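Beta-galactosidase (Marinomonas sp. ef1, PDB 6Y2K) hydrolyses terminal beta-galactose units from beta-galactosides, as a cold-active glycoside hydrolase of family GH42 that assembles as a hexamer. Local coordinates at residues 143-148 / 242-247; 265-270 / 312-317; 271-276 / 321-326; 285-290 / 325-330. One frame throughout, in Å; residues are numbered along the deposited sequence.

Interaction 1. Residues 143-148 / 242-247; sequences YGCHDT and NYMGFF
At the carboxyl-terminal rim of the TIM barrel, loop 143-148, which follows strand 134-138, packs against 242-247, where the neighbouring strand 238-244 runs out into its own loop. Met244 and Phe247 carry the contact, packing largely on the backbone of 143-145. Met244, bent at its last torsion (chi3 -73°), touches with two groups: SD rests 3.6 Å from Cys145 CB, and methyl CE comes 3.3 Å from Tyr143 O. The same methyl lies over one face of the Phe247 ring, 3.7 Å above its plane and offset toward the rim. Phe247, with CG anti to the backbone N (chi1 -167°), pushes the far end of its ring against the peptide of Gly144, CZ lying only 3.0 Å from Gly144 O. A side chain at Gly144 would collide with this ring, and the backbone angles there also call for glycine. Asp147 OD1 approaches the ring at its edge, with carboxylate and ring planes 13° apart. Polar links are few. A water donates to Tyr143 O at 2.8 Å and, weakly, to Asn242 O. Loop 143-148 is tied to itself by Thr148, whose N donates to Gly144 O and whose OG1 donates to Cys145 O from above the carbonyl plane. Tyr143 OH is hydrogen-bonded to Asn223 OD1, and the Tyr143 ring stacks on His241. Cys145 SG, swung anti to its backbone N, sits 3.5 Å above the centre of the His146 ring.

Interaction 2. Residues 265-270 / 312-317; sequences DSYPLG and IMEQQP
Tight packing belongs to the face of Asp265 and Glu314, paired neighbours on parallel strands 261-266 and 310-315. Their carboxylates stack with planes 10° apart, and Asp265 OD2 lies 3.3 Å from Glu314 OE2; such like charges are likely to raise the proton affinity of one. A salt bridge from Arg33 to Glu314 OE2 probably offsets this, while Asn242 ND2 bonds weakly to both acids. Tyr267 OH donates to Glu314 OE1 at 2.7 Å, from 25° above the carboxylate plane. An alanine in place of Tyr267 would remove that donor and would probably leave the Glu314 carboxylate less firmly oriented. The backbones join through Ser266 N to Glu314 O (2.8 Å) and Gln316 N to Ser266 O (3.0 Å), both nearly along the C=O axes. The extended Gln316 brings OE1 to the start of helix 268-274, where it accepts Leu269 N on a lone pair at 3.2 Å; Gln316 NE2 goes to Gly318 O. The opposite face is looser: Ser266 CB stays 3.9 Å from Gln315 OE1, and a water links Ser266 OG with Gln315 NE2. Strands six and seven of a TIM barrel meet here, Glu314 standing where clan GH-A enzymes usually carry their nucleophilic glutamate.

Interaction 3. Residues 271-276 / 321-326; sequences SLDKEP and NWAPHN
A histidine-carboxylate hydrogen bond pins loop 321-326 to the last turn of helix 268-274. Asp273 extends its carboxylate from the helix with CG anti to the backbone N (chi1 179°) and grips His325 twice. OD1 receives ND1 at 2.7 Å on its syn lone pair, lying almost in the plane of the imidazole, while the carboxylate stands nearly perpendicular to that ring (89°). OD2 receives the backbone N of His325 at 2.9 Å, the donor coming from well above the carboxylate plane. The two bonds fix both the ring and the main chain of His325. OD2 is also crowded by Pro324, whose CD lies 3.2 Å away, and Pro324 CB covers one face of the imidazole. Both elements follow strands of the TIM barrel at its carboxyl-terminal side: the helix comes after strand 261-266 and the loop after strand 310-315. Along the other flank the fully extended Lys274 crosses Trp322 at about a right angle, CD meeting the indole edge 4.1 Å from CZ3. Trp322 NE1 bonds a glycerol, probably from the crystallisation liquor. Loop 321-326 is braced internally by Asn326, whose OD1 accepts Ala323 N in its carbonyl plane and whose ND2 donates to Ala323 O at 2.9 Å. The same ND2 also reaches Gln429 O of the second subunit, and Pro530 of that subunit packs on His325.

Interaction 4. Residues 285-290 / 325-330; sequences TYLRVG and HNPTPA
Arg288 NH1 is gripped by two partners, Thr328 O within the chain and Asp527 OD1 of the second subunit, the latter in a salt bridge. The contact joins two loops of the TIM-barrel domain, one between helices 280-285 and 294-305, the other leading from strand 310-315 to helix 333-343. Extended from CG to NE, Arg288 runs alongside Thr328 in the same direction. NH1 meets Thr328 O at 3.0 Å, within the guanidinium plane and on a carbonyl lone pair, while Leu287 CD2 lies over one guanidinium face. Thr328 N also bonds Asp527 OD1 of the second subunit, so that carboxylate ties both loops together. A leucine in place of Arg288 would lose both bonds of NH1 and would probably weaken the subunit interface here. The backbones are joined by Ala330 N to Arg288 O, 2.9 Å long and nearly straight at 169°, with the donor above the carbonyl plane. That carbonyl lies within a tight turn, in which Tyr286 O accepts both Val289 N and Gly290 N. Apolar contacts flank the polar ones: the Pro327 ring crosses Leu287 obliquely, its CG 3.7 Å from Leu287 CD1, and Val289 CG1 rests 4.0 Å from Ala330 CB.

In the fold
Interactions 1 and 2 lie nearest the chain centre, at the carboxyl-terminal end of the barrel, joined through Asn242. Interactions 2 and 4 are buried, while 1 and 3 are partly buried and include exposed residues such as Asp147, Lys274 and Trp322. Interaction 2 sets strand against strand; interaction 1 is sulfur and ring packing. Helix 268-274 serves both interactions 2 and 3, and Trp322 packs on Tyr267 and Gly270. Interaction 4 shares His325 and Asn326 with interaction 3; Leu269 and Leu272 of the helix wedge against its loop 285-290. Carboxylates recur in different roles: stacked in interaction 2, hydrogen-bonded to a histidine in interaction 3, and in a salt bridge across the subunit interface in interaction 4.

Interaction 1. Residues 143-148 / 242-247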
loop_
_atom_site.group_PDB
_atom_site.type_symbol
_atom_site.label_atom_id
_atom_site.label_comp_id
_atom_site.label_asym_id
_atom_site.label_seq_id
_atom_site.Cartn_x
_atom_site.Cartn_y
_atom_site.Cartn_z
ATOM N N TYR A 143 14.265 33.826 -28.154
ATOM C CA TYR A 143 15.574 33.275 -28.462
ATOM C C TYR A 143 15.720 31.967 -27.714
ATOM O O TYR A 143 15.444 31.916 -26.513
ATOM C CB TYR A 143 16.711 34.194 -27.980
ATOM C CG TYR A 143 16.892 35.521 -28.694
ATOM C CD1 TYR A 143 16.796 35.624 -30.078
ATOM C CD2 TYR A 143 17.227 36.666 -27.978
ATOM C CE1 TYR A 143 16.995 36.842 -30.726
ATOM C CE2 TYR A 143 17.424 37.886 -28.616
ATOM C CZ TYR A 143 17.311 37.970 -29.986
ATOM O OH TYR A 143 17.510 39.186 -30.617
ATOM N N GLY A 144 16.145 30.922 -28.421
ATOM C CA GLY A 144 16.446 29.638 -27.795
ATOM C C GLY A 144 15.276 28.668 -27.715
ATOM O O GLY A 144 15.509 27.474 -27.504
ATOM N N CYS A 145 14.034 29.133 -27.919
ATOM C CA CYS A 145 12.867 28.245 -27.782
ATOM C C CYS A 145 13.047 27.023 -28.677
ATOM O O CYS A 145 13.617 27.119 -29.772
ATOM C CB CYS A 145 11.545 28.946 -28.120
ATOM S SG CYS A 145 10.084 28.067 -27.491
ATOM N N HIS A 146 12.568 25.881 -28.194
ATOM C CA HIS A 146 12.731 24.593 -28.885
ATOM C C HIS A 146 14.210 24.165 -28.963
ATOM O O HIS A 146 14.611 23.462 -29.895
ATOM C CB HIS A 146 12.092 24.616 -30.285
ATOM C CG HIS A 146 10.819 25.401 -30.359
ATOM N ND1 HIS A 146 9.674 25.027 -29.690
ATOM C CD2 HIS A 146 10.516 26.545 -31.017
ATOM C CE1 HIS A 146 8.721 25.909 -29.933
ATOM N NE2 HIS A 146 9.205 26.839 -30.737
ATOM N N ASP A 147 15.006 24.591 -27.977
ATOM C CA ASP A 147 16.427 24.243 -27.873
ATOM C C ASP A 147 17.221 24.637 -29.122
ATOM O O ASP A 147 17.893 23.808 -29.757
ATOM C CB ASP A 147 16.589 22.751 -27.532
ATOM C CG ASP A 147 15.730 22.332 -26.348
ATOM O OD1 ASP A 147 15.777 23.007 -25.300
ATOM O OD2 ASP A 147 14.994 21.336 -26.475
ATOM N N THR A 148 17.144 25.924 -29.453
ATOM C CA THR A 148 17.754 26.460 -30.670
ATOM C C THR A 148 19.037 27.280 -30.432
ATOM O O THR A 148 19.580 27.852 -31.380
ATOM C CB THR A 148 16.715 27.259 -31.508
ATOM O OG1 THR A 148 15.995 28.192 -30.684
ATOM C CG2 THR A 148 15.721 26.296 -32.161
ATOM N N ASN A 242 11.691 38.880 -25.157
ATOM C CA ASN A 242 10.773 38.022 -24.398
ATOM C C ASN A 242 11.423 36.667 -24.064
ATOM O O ASN A 242 11.560 35.800 -24.919
ATOM C CB ASN A 242 9.397 37.887 -25.090
ATOM C CG ASN A 242 9.468 37.313 -26.501
ATOM O OD1 ASN A 242 10.453 37.489 -27.224
ATOM N ND2 ASN A 242 8.402 36.624 -26.901
ATOM N N TYR A 243 11.831 36.533 -22.801
ATOM C CA TYR A 243 12.471 35.329 -22.268
ATOM C C TYR A 243 11.420 34.326 -21.794
ATOM O O TYR A 243 10.218 34.617 -21.797
ATOM C CB TYR A 243 13.406 35.697 -21.113
ATOM C CG TYR A 243 14.395 36.791 -21.447
ATOM C CD1 TYR A 243 15.277 36.651 -22.513
ATOM C CD2 TYR A 243 14.464 37.960 -20.683
ATOM C CE1 TYR A 243 16.198 37.650 -22.824
ATOM C CE2 TYR A 243 15.385 38.963 -20.981
ATOM C CZ TYR A 243 16.251 38.806 -22.055
ATOM O OH TYR A 243 17.172 39.803 -22.359
ATOM N N MET A 244 11.875 33.143 -21.386
ATOM C CA MET A 244 10.975 32.026 -21.098
ATOM C C MET A 244 11.164 31.466 -19.700
ATOM O O MET A 244 12.185 31.702 -19.053
ATOM C CB MET A 244 11.187 30.917 -22.122
ATOM C CG MET A 244 10.861 31.333 -23.549
ATOM S SD MET A 244 11.359 30.109 -24.767
ATOM C CE MET A 244 13.138 30.313 -24.769
ATOM N N GLY A 245 10.156 30.727 -19.243
ATOM C CA GLY A 245 10.264 29.942 -18.020
ATOM C C GLY A 245 11.115 28.706 -18.272
ATOM O O GLY A 245 11.000 28.079 -19.319
ATOM N N PHE A 246 11.988 28.371 -17.330
ATOM C CA PHE A 246 12.632 27.047 -17.275
ATOM C C PHE A 246 13.521 26.852 -18.495
ATOM O O PHE A 246 13.445 25.834 -19.187
ATOM C CB PHE A 246 11.565 25.937 -17.118
ATOM C CG PHE A 246 10.604 26.214 -16.002
ATOM C CD1 PHE A 246 10.937 25.887 -14.691
ATOM C CD2 PHE A 246 9.405 26.877 -16.242
ATOM C CE1 PHE A 246 10.075 26.176 -13.647
ATOM C CE2 PHE A 246 8.551 27.187 -15.200
ATOM C CZ PHE A 246 8.881 26.826 -13.900
ATOM N N PHE A 247 14.349 27.865 -18.754
ATOM C CA PHE A 247 15.203 27.903 -19.944
ATOM C C PHE A 247 16.530 28.585 -19.632
ATOM O O PHE A 247 16.563 29.761 -19.261
ATOM C CB PHE A 247 14.513 28.599 -21.126
ATOM C CG PHE A 247 15.227 28.371 -22.416
ATOM C CD1 PHE A 247 15.011 27.205 -23.140
ATOM C CD2 PHE A 247 16.201 29.265 -22.850
ATOM C CE1 PHE A 247 15.718 26.961 -24.306
ATOM C CE2 PHE A 247 16.907 29.032 -24.015
ATOM C CZ PHE A 247 16.673 27.874 -24.741
HETATM O O HOH W 1 14.445 33.915 -24.840
#

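Interaction 2. Residues 265-270 / 312-317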
loop_
_atom_site.group_PDB
_atom_site.type_symbol
_atom_site.label_atom_id
_atom_site.label_comp_id
_atom_site.label_asym_id
_atom_site.label_seq_id
_atom_site.Cartn_x
_atom_site.Cartn_y
_atom_site.Cartn_z
ATOM N N ASP A 265 7.621 35.173 -20.630
ATOM C CA ASP A 265 6.419 34.527 -21.101
ATOM C C ASP A 265 6.019 33.442 -20.106
ATOM O O ASP A 265 6.685 32.406 -20.012
ATOM C CB ASP A 265 6.672 33.956 -22.504
ATOM C CG ASP A 265 7.051 35.036 -23.527
ATOM O OD1 ASP A 265 6.797 36.221 -23.265
ATOM O OD2 ASP A 265 7.591 34.706 -24.606
ATOM N N SER A 266 4.933 33.701 -19.374
ATOM C CA SER A 266 4.511 32.901 -18.228
ATOM C C SER A 266 3.278 32.072 -18.547
ATOM O O SER A 266 2.185 32.609 -18.788
ATOM C CB SER A 266 4.205 33.788 -17.022
ATOM O OG SER A 266 3.822 32.987 -15.904
ATOM N N TYR A 267 3.460 30.753 -18.516
ATOM C CA TYR A 267 2.388 29.814 -18.749
ATOM C C TYR A 267 2.386 28.788 -17.620
ATOM O O TYR A 267 2.835 27.655 -17.811
ATOM C CB TYR A 267 2.566 29.168 -20.114
ATOM C CG TYR A 267 2.499 30.148 -21.262
ATOM C CD1 TYR A 267 1.270 30.588 -21.753
ATOM C CD2 TYR A 267 3.662 30.640 -21.857
ATOM C CE1 TYR A 267 1.197 31.485 -22.802
ATOM C CE2 TYR A 267 3.600 31.538 -22.912
ATOM C CZ TYR A 267 2.366 31.958 -23.378
ATOM O OH TYR A 267 2.289 32.830 -24.431
ATOM N N PRO A 268 1.880 29.184 -16.435
ATOM C CA PRO A 268 1.997 28.365 -15.224
ATOM C C PRO A 268 1.435 26.944 -15.318
ATOM O O PRO A 268 1.997 26.039 -14.706
ATOM C CB PRO A 268 1.214 29.175 -14.181
ATOM C CG PRO A 268 1.280 30.567 -14.681
ATOM C CD PRO A 268 1.107 30.412 -16.157
ATOM N N LEU A 269 0.357 26.749 -16.078
ATOM C CA LEU A 269 -0.252 25.414 -16.204
ATOM C C LEU A 269 0.532 24.515 -17.134
ATOM O O LEU A 269 0.603 23.320 -16.909
ATOM C CB LEU A 269 -1.700 25.484 -16.673
ATOM C CG LEU A 269 -2.619 26.499 -15.989
ATOM C CD1 LEU A 269 -4.063 26.221 -16.384
ATOM C CD2 LEU A 269 -2.462 26.501 -14.478
ATOM N N GLY A 270 1.113 25.096 -18.183
ATOM C CA GLY A 270 1.965 24.362 -19.101
ATOM C C GLY A 270 3.253 23.920 -18.443
ATOM O O GLY A 270 3.628 22.763 -18.565
ATOM N N ILE A 312 5.901 41.283 -18.262
ATOM C CA ILE A 312 5.472 39.971 -18.719
ATOM C C ILE A 312 4.911 40.229 -20.117
ATOM O O ILE A 312 3.860 40.847 -20.254
ATOM C CB ILE A 312 4.408 39.330 -17.792
ATOM C CG1 ILE A 312 5.060 38.731 -16.532
ATOM C CG2 ILE A 312 3.672 38.192 -18.511
ATOM C CD1 ILE A 312 5.841 39.691 -15.664
ATOM N N MET A 313 5.638 39.797 -21.148
ATOM C CA MET A 313 5.209 39.996 -22.534
ATOM C C MET A 313 4.071 39.063 -22.926
ATOM O O MET A 313 3.241 39.437 -23.744
ATOM C CB MET A 313 6.376 39.792 -23.499
ATOM C CG MET A 313 6.103 40.231 -24.930
ATOM S SD MET A 313 5.872 42.024 -25.037
ATOM C CE MET A 313 7.572 42.553 -24.972
ATOM N N GLU A 314 4.052 37.850 -22.366
ATOM C CA GLU A 314 3.018 36.853 -22.675
ATOM C C GLU A 314 2.521 36.187 -21.389
ATOM O O GLU A 314 3.271 35.466 -20.726
ATOM C CB GLU A 314 3.556 35.777 -23.635
ATOM C CG GLU A 314 4.111 36.292 -24.965
ATOM C CD GLU A 314 4.665 35.197 -25.858
ATOM O OE1 GLU A 314 4.431 34.010 -25.559
ATOM O OE2 GLU A 314 5.341 35.512 -26.875
ATOM N N GLN A 315 1.262 36.443 -21.035
ATOM C CA GLN A 315 0.632 35.837 -19.857
ATOM C C GLN A 315 -0.465 34.873 -20.282
ATOM O O GLN A 315 -1.350 35.239 -21.079
ATOM C CB GLN A 315 0.026 36.920 -18.958
ATOM C CG GLN A 315 -0.579 36.407 -17.653
ATOM C CD GLN A 315 0.455 35.740 -16.758
ATOM O OE1 GLN A 315 1.407 36.386 -16.313
ATOM N NE2 GLN A 315 0.270 34.448 -16.484
ATOM N N GLN A 316 -0.424 33.655 -19.738
ATOM C CA GLN A 316 -1.460 32.655 -20.002
ATOM C C GLN A 316 -2.840 33.215 -19.654
ATOM O O GLN A 316 -3.009 33.710 -18.551
ATOM C CB GLN A 316 -1.219 31.382 -19.184
ATOM C CG GLN A 316 -2.196 30.263 -19.507
ATOM C CD GLN A 316 -1.783 28.883 -18.997
ATOM O OE1 GLN A 316 -0.725 28.705 -18.370
ATOM N NE2 GLN A 316 -2.632 27.894 -19.266
ATOM N N PRO A 317 -3.814 33.144 -20.588
ATOM C CA PRO A 317 -5.186 33.617 -20.361
ATOM C C PRO A 317 -6.243 32.514 -20.256
ATOM O O PRO A 317 -7.417 32.803 -19.983
ATOM C CB PRO A 317 -5.450 34.427 -21.633
ATOM C CG PRO A 317 -4.804 33.586 -22.691
ATOM C CD PRO A 317 -3.579 32.965 -22.039
HETATM O O HOH W 2 2.193 33.718 -14.067
#

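Interaction 3. Residues 271-276 / 321-326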
loop_
_atom_site.group_PDB
_atom_site.type_symbol
_atom_site.label_atom_id
_atom_site.label_comp_id
_atom_site.label_asym_id
_atom_site.label_seq_id
_atom_site.Cartn_x
_atom_site.Cartn_y
_atom_site.Cartn_z
ATOM N N SER A 271 3.923 24.834 -17.738
ATOM C CA SER A 271 5.176 24.497 -17.045
ATOM C C SER A 271 4.968 23.467 -15.919
ATOM O O SER A 271 5.779 22.553 -15.763
ATOM C CB SER A 271 5.888 25.750 -16.518
ATOM O OG SER A 271 5.147 26.389 -15.486
ATOM N N LEU A 272 3.874 23.586 -15.168
ATOM C CA LEU A 272 3.582 22.610 -14.109
ATOM C C LEU A 272 3.455 21.188 -14.674
ATOM O O LEU A 272 4.085 20.255 -14.168
ATOM C CB LEU A 272 2.315 22.979 -13.334
ATOM C CG LEU A 272 1.966 22.034 -12.175
ATOM C CD1 LEU A 272 3.072 21.966 -11.127
ATOM C CD2 LEU A 272 0.651 22.458 -11.557
ATOM N N ASP A 273 2.648 21.045 -15.721
ATOM C CA ASP A 273 2.390 19.741 -16.326
ATOM C C ASP A 273 3.638 19.194 -17.013
ATOM O O ASP A 273 3.954 18.006 -16.860
ATOM C CB ASP A 273 1.229 19.812 -17.321
ATOM C CG ASP A 273 0.957 18.470 -17.992
ATOM O OD1 ASP A 273 0.319 17.590 -17.373
ATOM O OD2 ASP A 273 1.390 18.291 -19.148
ATOM N N LYS A 274 4.346 20.059 -17.741
ATOM C CA LYS A 274 5.493 19.635 -18.547
ATOM C C LYS A 274 6.802 19.381 -17.779
ATOM O O LYS A 274 7.514 18.430 -18.098
ATOM C CB LYS A 274 5.761 20.653 -19.668
ATOM C CG LYS A 274 6.877 20.252 -20.627
ATOM C CD LYS A 274 7.112 21.326 -21.670
ATOM C CE LYS A 274 8.251 20.942 -22.594
ATOM N NZ LYS A 274 8.753 22.134 -23.331
ATOM N N GLU A 275 7.145 20.239 -16.818
ATOM C CA GLU A 275 8.510 20.256 -16.258
ATOM C C GLU A 275 8.807 19.131 -15.253
ATOM O O GLU A 275 8.064 18.962 -14.287
ATOM C CB GLU A 275 8.817 21.608 -15.595
ATOM C CG GLU A 275 8.842 22.797 -16.544
ATOM C CD GLU A 275 9.882 22.702 -17.647
ATOM O OE1 GLU A 275 9.651 23.298 -18.725
ATOM O OE2 GLU A 275 10.928 22.050 -17.438
ATOM N N PRO A 276 9.906 18.376 -15.458
ATOM C CA PRO A 276 10.285 17.365 -14.459
ATOM C C PRO A 276 10.669 17.897 -13.082
ATOM O O PRO A 276 10.714 17.121 -12.134
ATOM C CB PRO A 276 11.488 16.663 -15.102
ATOM C CG PRO A 276 11.285 16.843 -16.558
ATOM C CD PRO A 276 10.686 18.219 -16.700
ATOM N N ASN A 321 -1.833 24.980 -25.853
ATOM C CA ASN A 321 -1.816 23.840 -26.790
ATOM C C ASN A 321 -0.633 22.887 -26.617
ATOM O O ASN A 321 -0.703 21.754 -27.088
ATOM C CB ASN A 321 -1.740 24.347 -28.232
ATOM C CG ASN A 321 -0.490 25.178 -28.484
ATOM O OD1 ASN A 321 -0.382 26.288 -27.961
ATOM N ND2 ASN A 321 0.476 24.631 -29.237
ATOM N N TRP A 322 0.445 23.350 -25.986
ATOM C CA TRP A 322 1.776 22.743 -26.181
ATOM C C TRP A 322 2.257 21.777 -25.097
ATOM O O TRP A 322 3.198 21.029 -25.337
ATOM C CB TRP A 322 2.844 23.814 -26.458
ATOM C CG TRP A 322 2.873 24.980 -25.509
ATOM C CD1 TRP A 322 2.368 26.230 -25.736
ATOM C CD2 TRP A 322 3.448 25.013 -24.199
ATOM N NE1 TRP A 322 2.582 27.032 -24.647
ATOM C CE2 TRP A 322 3.251 26.314 -23.691
ATOM C CE3 TRP A 322 4.111 24.069 -23.401
ATOM C CZ2 TRP A 322 3.683 26.694 -22.422
ATOM C CZ3 TRP A 322 4.554 24.456 -22.135
ATOM C CH2 TRP A 322 4.331 25.753 -21.658
ATOM N N ALA A 323 1.624 21.769 -23.923
ATOM C CA ALA A 323 2.015 20.828 -22.869
ATOM C C ALA A 323 1.350 19.471 -23.123
ATOM O O ALA A 323 0.375 19.402 -23.879
ATOM C CB ALA A 323 1.637 21.371 -21.514
ATOM N N PRO A 324 1.874 18.385 -22.515
ATOM C CA PRO A 324 1.197 17.088 -22.687
ATOM C C PRO A 324 -0.285 17.130 -22.288
ATOM O O PRO A 324 -1.136 16.549 -22.976
ATOM C CB PRO A 324 2.005 16.138 -21.783
ATOM C CG PRO A 324 3.363 16.758 -21.706
ATOM C CD PRO A 324 3.164 18.247 -21.810
ATOM N N HIS A 325 -0.596 17.845 -21.207
ATOM C CA HIS A 325 -1.985 18.058 -20.802
ATOM C C HIS A 325 -2.201 19.543 -20.594
ATOM O O HIS A 325 -1.297 20.246 -20.121
ATOM C CB HIS A 325 -2.308 17.257 -19.541
ATOM C CG HIS A 325 -1.712 15.883 -19.550
ATOM N ND1 HIS A 325 -0.521 15.590 -18.926
ATOM C CD2 HIS A 325 -2.115 14.736 -20.153
ATOM C CE1 HIS A 325 -0.216 14.319 -19.132
ATOM N NE2 HIS A 325 -1.166 13.778 -19.875
ATOM N N ASN A 326 -3.400 20.005 -20.955
ATOM C CA ASN A 326 -3.710 21.431 -21.035
ATOM C C ASN A 326 -5.043 21.767 -20.356
ATOM O O ASN A 326 -6.069 21.968 -21.015
ATOM C CB ASN A 326 -3.685 21.864 -22.497
ATOM C CG ASN A 326 -2.317 21.654 -23.130
ATOM O OD1 ASN A 326 -1.351 22.335 -22.780
ATOM N ND2 ASN A 326 -2.218 20.678 -24.028
#

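Interaction 4. Residues 285-290 / 325-330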
loop_
_atom_site.group_PDB
_atom_site.type_symbol
_atom_site.label_atom_id
_atom_site.label_comp_id
_atom_site.label_asym_id
_atom_site.label_seq_id
_atom_site.Cartn_x
_atom_site.Cartn_y
_atom_site.Cartn_z
ATOM N N THR A 285 -1.934 18.868 -7.085
ATOM C CA THR A 285 -2.422 19.928 -6.183
ATOM C C THR A 285 -2.646 21.256 -6.880
ATOM O O THR A 285 -3.647 21.923 -6.643
ATOM C CB THR A 285 -1.429 20.129 -5.012
ATOM O OG1 THR A 285 -1.374 18.923 -4.248
ATOM C CG2 THR A 285 -1.814 21.310 -4.092
ATOM N N TYR A 286 -1.712 21.637 -7.746
ATOM C CA TYR A 286 -1.716 22.966 -8.354
ATOM C C TYR A 286 -2.108 22.965 -9.851
ATOM O O TYR A 286 -1.866 23.953 -10.561
ATOM C CB TYR A 286 -0.334 23.588 -8.145
ATOM C CG TYR A 286 0.022 23.828 -6.691
ATOM C CD1 TYR A 286 -0.695 24.749 -5.921
ATOM C CD2 TYR A 286 1.081 23.142 -6.080
ATOM C CE1 TYR A 286 -0.374 24.984 -4.588
ATOM C CE2 TYR A 286 1.414 23.377 -4.749
ATOM C CZ TYR A 286 0.684 24.300 -4.008
ATOM O OH TYR A 286 1.004 24.541 -2.691
ATOM N N LEU A 287 -2.730 21.873 -10.314
ATOM C CA LEU A 287 -3.136 21.694 -11.718
ATOM C C LEU A 287 -3.629 22.967 -12.412
ATOM O O LEU A 287 -3.225 23.245 -13.528
ATOM C CB LEU A 287 -4.266 20.655 -11.805
ATOM C CG LEU A 287 -4.855 20.343 -13.184
ATOM C CD1 LEU A 287 -3.835 19.625 -14.049
ATOM C CD2 LEU A 287 -6.112 19.504 -13.052
ATOM N N ARG A 288 -4.518 23.708 -11.750
ATOM C CA ARG A 288 -5.231 24.829 -12.371
ATOM C C ARG A 288 -4.698 26.222 -12.026
ATOM O O ARG A 288 -5.273 27.223 -12.493
ATOM C CB ARG A 288 -6.722 24.743 -12.035
ATOM C CG ARG A 288 -7.379 23.433 -12.459
ATOM C CD ARG A 288 -8.898 23.551 -12.444
ATOM N NE ARG A 288 -9.543 22.287 -12.771
ATOM C CZ ARG A 288 -9.649 21.768 -13.997
ATOM N NH1 ARG A 288 -9.147 22.402 -15.052
ATOM N NH2 ARG A 288 -10.259 20.596 -14.164
ATOM N N VAL A 289 -3.622 26.299 -11.230
ATOM C CA VAL A 289 -2.972 27.585 -10.900
ATOM C C VAL A 289 -1.454 27.664 -11.120
ATOM O O VAL A 289 -0.885 28.767 -11.120
ATOM C CB VAL A 289 -3.284 28.010 -9.443
ATOM C CG1 VAL A 289 -4.782 28.243 -9.277
ATOM C CG2 VAL A 289 -2.783 26.980 -8.432
ATOM N N GLY A 290 -0.789 26.520 -11.286
ATOM C CA GLY A 290 0.666 26.476 -11.356
ATOM C C GLY A 290 1.278 26.457 -9.973
ATOM O O GLY A 290 0.619 26.772 -8.985
ATOM N N HIS A 325 -0.596 17.845 -21.207
ATOM C CA HIS A 325 -1.985 18.058 -20.802
ATOM C C HIS A 325 -2.201 19.543 -20.594
ATOM O O HIS A 325 -1.297 20.246 -20.121
ATOM C CB HIS A 325 -2.308 17.257 -19.541
ATOM C CG HIS A 325 -1.712 15.883 -19.550
ATOM N ND1 HIS A 325 -0.521 15.590 -18.926
ATOM C CD2 HIS A 325 -2.115 14.736 -20.153
ATOM C CE1 HIS A 325 -0.216 14.319 -19.132
ATOM N NE2 HIS A 325 -1.166 13.778 -19.875
ATOM N N ASN A 326 -3.400 20.005 -20.955
ATOM C CA ASN A 326 -3.710 21.431 -21.035
ATOM C C ASN A 326 -5.043 21.767 -20.356
ATOM O O ASN A 326 -6.069 21.968 -21.015
ATOM C CB ASN A 326 -3.685 21.864 -22.497
ATOM C CG ASN A 326 -2.317 21.654 -23.130
ATOM O OD1 ASN A 326 -1.351 22.335 -22.780
ATOM N ND2 ASN A 326 -2.218 20.678 -24.028
ATOM N N PRO A 327 -5.035 21.819 -19.013
ATOM C CA PRO A 327 -6.269 22.125 -18.293
ATOM C C PRO A 327 -6.667 23.591 -18.424
ATOM O O PRO A 327 -5.828 24.430 -18.759
ATOM C CB PRO A 327 -5.902 21.797 -16.843
ATOM C CG PRO A 327 -4.450 22.105 -16.774
ATOM C CD PRO A 327 -3.903 21.628 -18.085
ATOM N N THR A 328 -7.949 23.876 -18.195
ATOM C CA THR A 328 -8.421 25.246 -18.027
ATOM C C THR A 328 -7.934 25.790 -16.673
ATOM O O THR A 328 -7.920 25.053 -15.680
ATOM C CB THR A 328 -9.955 25.337 -18.065
ATOM O OG1 THR A 328 -10.527 24.328 -17.226
ATOM C CG2 THR A 328 -10.477 25.162 -19.495
ATOM N N PRO A 329 -7.538 27.075 -16.619
ATOM C CA PRO A 329 -7.176 27.671 -15.323
ATOM C C PRO A 329 -8.353 27.747 -14.363
ATOM O O PRO A 329 -9.509 27.763 -14.798
ATOM C CB PRO A 329 -6.688 29.086 -15.690
ATOM C CG PRO A 329 -6.464 29.092 -17.162
ATOM C CD PRO A 329 -7.337 28.014 -17.740
ATOM N N ALA A 330 -8.068 27.784 -13.064
ATOM C CA ALA A 330 -9.123 28.013 -12.063
ATOM C C ALA A 330 -9.743 29.382 -12.318
ATOM O O ALA A 330 -9.061 30.287 -12.807
ATOM C CB ALA A 330 -8.563 27.976 -10.650
#